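Local coordinates for protein beta-n-acetylhexosaminidase (Streptococcus pneumoniae, PDB 4AZI) that hydrolyses terminal beta-linked N-acetylhexosamine residues from glycans, as a family 20 exo-beta-D-N-acetylglucosaminidase module, at residues F22-L27 against V97-E102; G79-Y84 against N88-T93. The protein carries 2 engineered substitutions. All coordinates share one frame; numbering follows the deposited sequence.

Contact 1 of 2, residues F22-L27 against V97-E102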
ATOM      1  N   PHE A  22      12.170   7.188  -3.258  1.00 13.62           N
ATOM      2  CA  PHE A  22      11.538   7.798  -4.425  1.00 13.66           C
ATOM      3  C   PHE A  22      11.402   9.291  -4.140  1.00 13.86           C
ATOM      4  O   PHE A  22      10.965   9.680  -3.056  1.00 14.17           O
ATOM      5  CB  PHE A  22      10.141   7.209  -4.684  1.00 13.30           C
ATOM      6  CG  PHE A  22      10.149   5.846  -5.327  1.00 13.22           C
ATOM      7  CD1 PHE A  22      10.396   4.705  -4.577  1.00 12.89           C
ATOM      8  CD2 PHE A  22       9.881   5.700  -6.687  1.00 13.33           C
ATOM      9  CE1 PHE A  22      10.403   3.447  -5.168  1.00 12.70           C
ATOM     10  CE2 PHE A  22       9.886   4.442  -7.284  1.00 13.44           C
ATOM     11  CZ  PHE A  22      10.146   3.314  -6.518  1.00 12.79           C
ATOM     12  N   THR A  23      11.771  10.135  -5.098  1.00 13.98           N
ATOM     13  CA  THR A  23      11.619  11.575  -4.903  1.00 14.21           C
ATOM     14  C   THR A  23      10.150  11.928  -5.023  1.00 14.22           C
ATOM     15  O   THR A  23       9.386  11.212  -5.680  1.00 14.34           O
ATOM     16  CB  THR A  23      12.388  12.407  -5.958  1.00 14.34           C
ATOM     17  OG1 THR A  23      11.744  12.269  -7.228  1.00 14.24           O
ATOM     18  CG2 THR A  23      13.840  11.967  -6.061  1.00 14.55           C
ATOM     19  N   LEU A  24       9.756  13.038  -4.404  1.00 14.19           N
ATOM     20  CA  LEU A  24       8.391  13.538  -4.541  1.00 14.33           C
ATOM     21  C   LEU A  24       7.963  13.670  -6.007  1.00 14.38           C
ATOM     22  O   LEU A  24       6.851  13.289  -6.356  1.00 14.41           O
ATOM     23  CB  LEU A  24       8.197  14.854  -3.766  1.00 14.35           C
ATOM     24  CG  LEU A  24       6.908  15.661  -3.962  1.00 14.73           C
ATOM     25  CD1 LEU A  24       5.667  14.902  -3.505  1.00 14.67           C
ATOM     26  CD2 LEU A  24       7.024  17.003  -3.248  1.00 14.87           C
ATOM     27  N   ASN A  25       8.838  14.195  -6.866  1.00 14.84           N
ATOM     28  CA  ASN A  25       8.510  14.294  -8.289  1.00 14.93           C
ATOM     29  C   ASN A  25       8.275  12.942  -8.962  1.00 14.46           C
ATOM     30  O   ASN A  25       7.420  12.829  -9.839  1.00 14.04           O
ATOM     31  CB  ASN A  25       9.558  15.108  -9.055  1.00 16.47           C
ATOM     32  CG  ASN A  25       9.399  16.605  -8.842  1.00 17.49           C
ATOM     33  OD1 ASN A  25       8.306  17.088  -8.541  1.00 18.94           O
ATOM     34  ND2 ASN A  25      10.492  17.348  -8.986  1.00 18.40           N
ATOM     35  N   GLN A  26       9.022  11.918  -8.547  1.00 13.94           N
ATOM     36  CA  GLN A  26       8.816  10.577  -9.080  1.00 13.81           C
ATOM     37  C   GLN A  26       7.425  10.065  -8.710  1.00 13.71           C
ATOM     38  O   GLN A  26       6.746   9.468  -9.540  1.00 13.94           O
ATOM     39  CB  GLN A  26       9.907   9.612  -8.604  1.00 13.93           C
ATOM     40  CG  GLN A  26      11.212   9.734  -9.379  1.00 14.25           C
ATOM     41  CD  GLN A  26      12.345   8.931  -8.764  1.00 14.38           C
ATOM     42  OE1 GLN A  26      12.468   8.842  -7.546  1.00 14.62           O
ATOM     43  NE2 GLN A  26      13.188   8.351  -9.612  1.00 14.63           N
ATOM     44  N   LEU A  27       7.001  10.336  -7.477  1.00 13.47           N
ATOM     45  CA  LEU A  27       5.707   9.865  -6.988  1.00 13.97           C
ATOM     46  C   LEU A  27       4.546  10.634  -7.615  1.00 14.29           C
ATOM     47  O   LEU A  27       3.522  10.039  -7.956  1.00 14.29           O
ATOM     48  CB  LEU A  27       5.667   9.889  -5.461  1.00 13.42           C
ATOM     49  CG  LEU A  27       6.765   9.020  -4.821  1.00 13.12           C
ATOM     50  CD1 LEU A  27       6.967   9.342  -3.348  1.00 12.99           C
ATOM     51  CD2 LEU A  27       6.493   7.534  -5.025  1.00 13.29           C
ATOM     52  N   VAL A  97       5.038  14.656   1.741  1.00 13.96           N
ATOM     53  CA  VAL A  97       3.884  13.747   1.756  1.00 13.39           C
ATOM     54  C   VAL A  97       2.570  14.545   1.756  1.00 13.18           C
ATOM     55  O   VAL A  97       1.606  14.157   1.098  1.00 12.64           O
ATOM     56  CB  VAL A  97       3.953  12.721   2.914  1.00 13.24           C
ATOM     57  CG1 VAL A  97       2.644  11.957   3.065  1.00 13.17           C
ATOM     58  CG2 VAL A  97       5.103  11.742   2.706  1.00 13.30           C
ATOM     59  N   THR A  98       2.542  15.667   2.477  1.00 13.42           N
ATOM     60  CA  THR A  98       1.356  16.540   2.497  1.00 13.61           C
ATOM     61  C   THR A  98       1.030  17.008   1.069  1.00 14.08           C
ATOM     62  O   THR A  98      -0.123  16.929   0.634  1.00 14.28           O
ATOM     63  CB  THR A  98       1.537  17.746   3.455  1.00 13.51           C
ATOM     64  OG1 THR A  98       1.882  17.270   4.761  1.00 13.51           O
ATOM     65  CG2 THR A  98       0.264  18.585   3.552  1.00 12.98           C
ATOM     66  N   GLU A  99       2.055  17.460   0.347  1.00 14.26           N
ATOM     67  CA  GLU A  99       1.913  17.899  -1.046  1.00 14.56           C
ATOM     68  C   GLU A  99       1.484  16.771  -1.991  1.00 14.48           C
ATOM     69  O   GLU A  99       0.685  17.001  -2.897  1.00 14.32           O
ATOM     70  CB  GLU A  99       3.208  18.549  -1.554  1.00 15.45           C
ATOM     71  CG  GLU A  99       3.196  18.878  -3.046  1.00 16.71           C
ATOM     72  CD  GLU A  99       4.315  19.818  -3.486  1.00 17.39           C
ATOM     73  OE1 GLU A  99       5.231  20.093  -2.681  1.00 18.79           O
ATOM     74  OE2 GLU A  99       4.273  20.288  -4.639  0.50 17.16           O
ATOM     75  N   LEU A 100       2.020  15.565  -1.793  1.00 14.24           N
ATOM     76  CA  LEU A 100       1.642  14.416  -2.629  1.00 14.13           C
ATOM     77  C   LEU A 100       0.158  14.081  -2.455  1.00 14.49           C
ATOM     78  O   LEU A 100      -0.559  13.853  -3.431  1.00 14.57           O
ATOM     79  CB  LEU A 100       2.523  13.191  -2.329  1.00 13.40           C
ATOM     80  CG  LEU A 100       2.281  11.901  -3.123  1.00 13.21           C
ATOM     81  CD1 LEU A 100       2.657  12.056  -4.599  1.00 12.88           C
ATOM     82  CD2 LEU A 100       3.068  10.762  -2.494  1.00 12.84           C
ATOM     83  N   ILE A 101      -0.290  14.064  -1.204  1.00 14.77           N
ATOM     84  CA  ILE A 101      -1.690  13.817  -0.874  1.00 14.95           C
ATOM     85  C   ILE A 101      -2.639  14.873  -1.467  1.00 15.46           C
ATOM     86  O   ILE A 101      -3.634  14.524  -2.094  1.00 14.77           O
ATOM     87  CB  ILE A 101      -1.878  13.672   0.650  1.00 14.84           C
ATOM     88  CG1 ILE A 101      -1.070  12.462   1.158  1.00 14.64           C
ATOM     89  CG2 ILE A 101      -3.360  13.540   1.001  1.00 14.64           C
ATOM     90  CD1 ILE A 101      -1.115  12.253   2.660  1.00 14.92           C
ATOM     91  N   GLU A 102      -2.327  16.156  -1.284  1.00 16.73           N
ATOM     92  CA  GLU A 102      -3.103  17.232  -1.907  1.00 17.58           C
ATOM     93  C   GLU A 102      -3.128  17.078  -3.424  1.00 17.03           C
ATOM     94  O   GLU A 102      -4.191  17.183  -4.045  1.00 16.35           O
ATOM     95  CB  GLU A 102      -2.522  18.613  -1.581  1.00 19.71           C
ATOM     96  CG  GLU A 102      -2.111  18.836  -0.140  1.00 22.42           C
ATOM     97  CD  GLU A 102      -2.873  19.950   0.546  1.00 24.38           C
ATOM     98  OE1 GLU A 102      -4.116  20.000   0.416  1.00 26.33           O
ATOM     99  OE2 GLU A 102      -2.219  20.773   1.230  1.00 25.33           O
TER
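Leu24 and Leu27 of residues 22-27 pack against Leu100 and Glu99 of the helix that holds residues 97-102. Thr23 sets up the helix start: it is the N-cap, and its OG1 accepts from Gln26 N at 3.0 Å. Gln26 OE1 in turn takes Thr23 N at 2.9 Å, on a lone pair in the carbonyl plane. The reciprocal pair is a capping box, and a short hydroxyl followed three places on by a side-chain acceptor is just what it needs to satisfy N-H groups that have no helical carbonyl to bind.

The first residue of the helix, Leu24, swings CG anti to its backbone N (chi1 170°) and spreads its two methyls over the neighbouring helix. CD1 lies 3.8 Å from Leu100 CB, the two leucines sliding past each other in opposite directions. CD2 lies 3.6 Å from Glu99 OE1, where the leucine and glutamate side chains cross at about a right angle. Glu99 suits this margin because its long, extended chain lays OE1 beside Leu24 while OE2 forms a salt bridge with Lys28, on the same helix as Leu24, so the apolar stem borders the leucines and the charge is paired.

One turn after Thr23, Leu27 offers its CB to Leu100, whose CD1 stands 3.8 Å away. Both buried leucines also touch Leu44 of strand 41-45, so branched apolar side chains fill the layer between helices and strand. Packing of neighbouring outer helices over a strand of the parallel barrel sheet is characteristic of the (beta/alpha)8 TIM barrel, the fold of the family 20 catalytic domain.

Contact 2 of 2, residues G79-Y84 against N88-T93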
ATOM      1  N   GLY A  79      18.998   3.952  11.262  1.00 15.43           N
ATOM      2  CA  GLY A  79      18.383   2.653  10.956  1.00 15.12           C
ATOM      3  C   GLY A  79      18.162   2.460   9.454  1.00 15.01           C
ATOM      4  O   GLY A  79      18.433   1.390   8.894  1.00 14.73           O
ATOM      5  N   THR A  80      17.689   3.512   8.794  1.00 15.13           N
ATOM      6  CA  THR A  80      17.356   3.426   7.376  1.00 15.52           C
ATOM      7  C   THR A  80      18.607   3.286   6.503  1.00 16.02           C
ATOM      8  O   THR A  80      18.648   2.441   5.602  1.00 16.35           O
ATOM      9  CB  THR A  80      16.431   4.587   6.952  1.00 15.27           C
ATOM     10  OG1 THR A  80      15.167   4.418   7.603  1.00 15.02           O
ATOM     11  CG2 THR A  80      16.222   4.617   5.441  1.00 15.05           C
ATOM     12  N   LYS A  81      19.631   4.086   6.795  1.00 16.55           N
ATOM     13  CA  LYS A  81      20.938   3.945   6.136  1.00 16.65           C
ATOM     14  C   LYS A  81      21.599   2.583   6.397  1.00 16.45           C
ATOM     15  O   LYS A  81      22.298   2.065   5.528  1.00 16.38           O
ATOM     16  CB  LYS A  81      21.873   5.092   6.533  1.00 17.36           C
ATOM     17  CG  LYS A  81      21.402   6.452   6.043  1.00 17.89           C
ATOM     18  CD  LYS A  81      22.494   7.502   6.143  1.00 18.69           C
ATOM     19  CE  LYS A  81      22.171   8.669   5.224  1.00 18.94           C
ATOM     20  NZ  LYS A  81      23.128   9.790   5.409  1.00 19.60           N
ATOM     21  N   ALA A  82      21.359   2.004   7.577  1.00 16.29           N
ATOM     22  CA  ALA A  82      21.884   0.673   7.932  1.00 15.99           C
ATOM     23  C   ALA A  82      21.214  -0.452   7.148  1.00 15.89           C
ATOM     24  O   ALA A  82      21.820  -1.506   6.910  1.00 15.67           O
ATOM     25  CB  ALA A  82      21.743   0.419   9.426  1.00 15.64           C
ATOM     26  N   TYR A  83      19.950  -0.251   6.786  1.00 15.72           N
ATOM     27  CA  TYR A  83      19.297  -1.191   5.884  1.00 15.60           C
ATOM     28  C   TYR A  83      19.818  -0.976   4.461  1.00 15.54           C
ATOM     29  O   TYR A  83      20.293  -1.920   3.821  1.00 15.55           O
ATOM     30  CB  TYR A  83      17.759  -1.118   5.943  1.00 15.44           C
ATOM     31  CG  TYR A  83      17.151  -1.769   4.731  1.00 15.09           C
ATOM     32  CD1 TYR A  83      17.188  -3.161   4.573  1.00 15.01           C
ATOM     33  CD2 TYR A  83      16.616  -0.993   3.699  1.00 14.95           C
ATOM     34  CE1 TYR A  83      16.678  -3.764   3.432  1.00 15.07           C
ATOM     35  CE2 TYR A  83      16.102  -1.587   2.554  1.00 14.97           C
ATOM     36  CZ  TYR A  83      16.134  -2.969   2.430  1.00 15.14           C
ATOM     37  OH  TYR A  83      15.631  -3.556   1.293  1.00 15.21           O
ATOM     38  N   TYR A  84      19.730   0.265   3.976  1.00 15.89           N
ATOM     39  CA  TYR A  84      20.242   0.631   2.654  1.00 15.68           C
ATOM     40  C   TYR A  84      20.490   2.134   2.556  1.00 16.09           C
ATOM     41  O   TYR A  84      19.555   2.936   2.645  1.00 15.66           O
ATOM     42  CB  TYR A  84      19.304   0.156   1.525  1.00 15.66           C
ATOM     43  CG  TYR A  84      19.715   0.608   0.133  1.00 15.73           C
ATOM     44  CD1 TYR A  84      20.982   0.310  -0.380  1.00 16.09           C
ATOM     45  CD2 TYR A  84      18.839   1.332  -0.671  1.00 15.83           C
ATOM     46  CE1 TYR A  84      21.362   0.730  -1.651  1.00 15.86           C
ATOM     47  CE2 TYR A  84      19.204   1.746  -1.941  1.00 15.86           C
ATOM     48  CZ  TYR A  84      20.461   1.439  -2.428  1.00 15.87           C
ATOM     49  OH  TYR A  84      20.817   1.858  -3.684  1.00 16.06           O
ATOM     50  N   ASN A  88      20.180   8.230  -3.690  1.00 18.50           N
ATOM     51  CA  ASN A  88      19.129   9.141  -4.173  1.00 18.55           C
ATOM     52  C   ASN A  88      18.426   9.937  -3.070  1.00 18.39           C
ATOM     53  O   ASN A  88      17.726  10.915  -3.349  1.00 18.48           O
ATOM     54  CB  ASN A  88      18.080   8.371  -4.992  1.00 19.04           C
ATOM     55  CG  ASN A  88      18.654   7.747  -6.254  1.00 19.73           C
ATOM     56  OD1 ASN A  88      19.670   8.203  -6.788  1.00 20.10           O
ATOM     57  ND2 ASN A  88      17.997   6.703  -6.747  1.00 19.63           N
ATOM     58  N   GLY A  89      18.604   9.514  -1.824  1.00 17.84           N
ATOM     59  CA  GLY A  89      17.960  10.165  -0.682  1.00 17.59           C
ATOM     60  C   GLY A  89      17.604   9.160   0.396  1.00 17.03           C
ATOM     61  O   GLY A  89      17.804   7.955   0.221  1.00 16.87           O
ATOM     62  N   THR A  90      17.069   9.653   1.510  1.00 16.65           N
ATOM     63  CA  THR A  90      16.807   8.806   2.666  1.00 16.27           C
ATOM     64  C   THR A  90      15.332   8.751   3.031  1.00 16.18           C
ATOM     65  O   THR A  90      14.762   7.666   3.137  1.00 16.01           O
ATOM     66  CB  THR A  90      17.617   9.249   3.906  1.00 16.17           C
ATOM     67  OG1 THR A  90      19.008   9.332   3.574  1.00 16.24           O
ATOM     68  CG2 THR A  90      17.440   8.251   5.056  1.00 16.36           C
ATOM     69  N   ALA A  91      14.722   9.914   3.241  1.00 15.85           N
ATOM     70  CA  ALA A  91      13.350   9.970   3.727  1.00 15.74           C
ATOM     71  C   ALA A  91      12.594  11.157   3.163  1.00 15.81           C
ATOM     72  O   ALA A  91      13.160  12.235   2.951  1.00 16.07           O
ATOM     73  CB  ALA A  91      13.316  10.000   5.252  1.00 15.72           C
ATOM     74  N   LEU A  92      11.311  10.936   2.900  1.00 15.28           N
ATOM     75  CA  LEU A  92      10.400  12.009   2.561  1.00 15.04           C
ATOM     76  C   LEU A  92      10.109  12.829   3.822  1.00 14.90           C
ATOM     77  O   LEU A  92      10.110  12.288   4.941  1.00 14.80           O
ATOM     78  CB  LEU A  92       9.108  11.434   1.975  1.00 14.69           C
ATOM     79  CG  LEU A  92       9.171  10.731   0.610  1.00 14.75           C
ATOM     80  CD1 LEU A  92       7.824  10.115   0.247  1.00 14.41           C
ATOM     81  CD2 LEU A  92       9.620  11.689  -0.488  1.00 14.70           C
ATOM     82  N   THR A  93       9.887  14.130   3.637  1.00 14.48           N
ATOM     83  CA  THR A  93       9.535  15.033   4.733  1.00 14.35           C
ATOM     84  C   THR A  93       8.021  15.143   4.853  1.00 14.55           C
ATOM     85  O   THR A  93       7.285  14.684   3.966  1.00 14.42           O
ATOM     86  CB  THR A  93      10.075  16.457   4.501  1.00 14.51           C
ATOM     87  OG1 THR A  93       9.402  17.038   3.378  1.00 14.00           O
ATOM     88  CG2 THR A  93      11.592  16.457   4.283  1.00 13.93           C
TER
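Thr90 meets the last turns of helix 69-83 through both branches of its side chain. From CB, which points toward the helix, the methyl and the hydroxyl part company. CG2 stands anti to the backbone N and comes 3.9 Å from Thr80 CG2, an apolar touch between two methyls. OG1, beside the backbone N (chi1 -53°), faces the aliphatic part of Lys81 and lies 3.6 Å from its CE. Lys81 reaches it with a chain extended beyond CG, crossing the threonine at about a right angle. A beta-branched residue suits this place, since one short side chain serves a buried methyl on one branch and an exposed lysine on the other.

Thr80 divides its side chain likewise. Its methyl faces the loop, while OG1 hydrogen-bonds Leu51 O, so a polar atom in a buried position has a partner. The loop is fastened from its backbone as well: Arg52 binds Thr90 O through NH1 and Tyr84 O through NH2, so one guanidinium spans the helix end and the returning chain.

Just before Thr90, Gly89 adopts phi 146° and psi 177°, angles at which any beta-carbon would collide with the carbonyl O of Asn88, so the backbone alone requires glycine here. The arrangement is the connection in which the chain leaving helix 69-83 turns back beside its last turns before entering helix 94-106 of the TIM-barrel domain.

Contact 2 is nested within the chain excursion closed by contact 1, and their centres are 16 Å apart. The order is helix 24-37, strand 41-45, helix 69-83, the loop of residues 88-93 and then helix 94-106, which brings the chain back against helix 24-37. Leu92 joins the two contacts directly: its CD1 packs 3.8 Å from Leu27 CD1, and it also touches Phe22 and Val97. The loop of contact 2 thus reaches the interface of contact 1. Together they show how an inserted helix and its return are attached to the outer helices of one TIM-barrel catalytic domain.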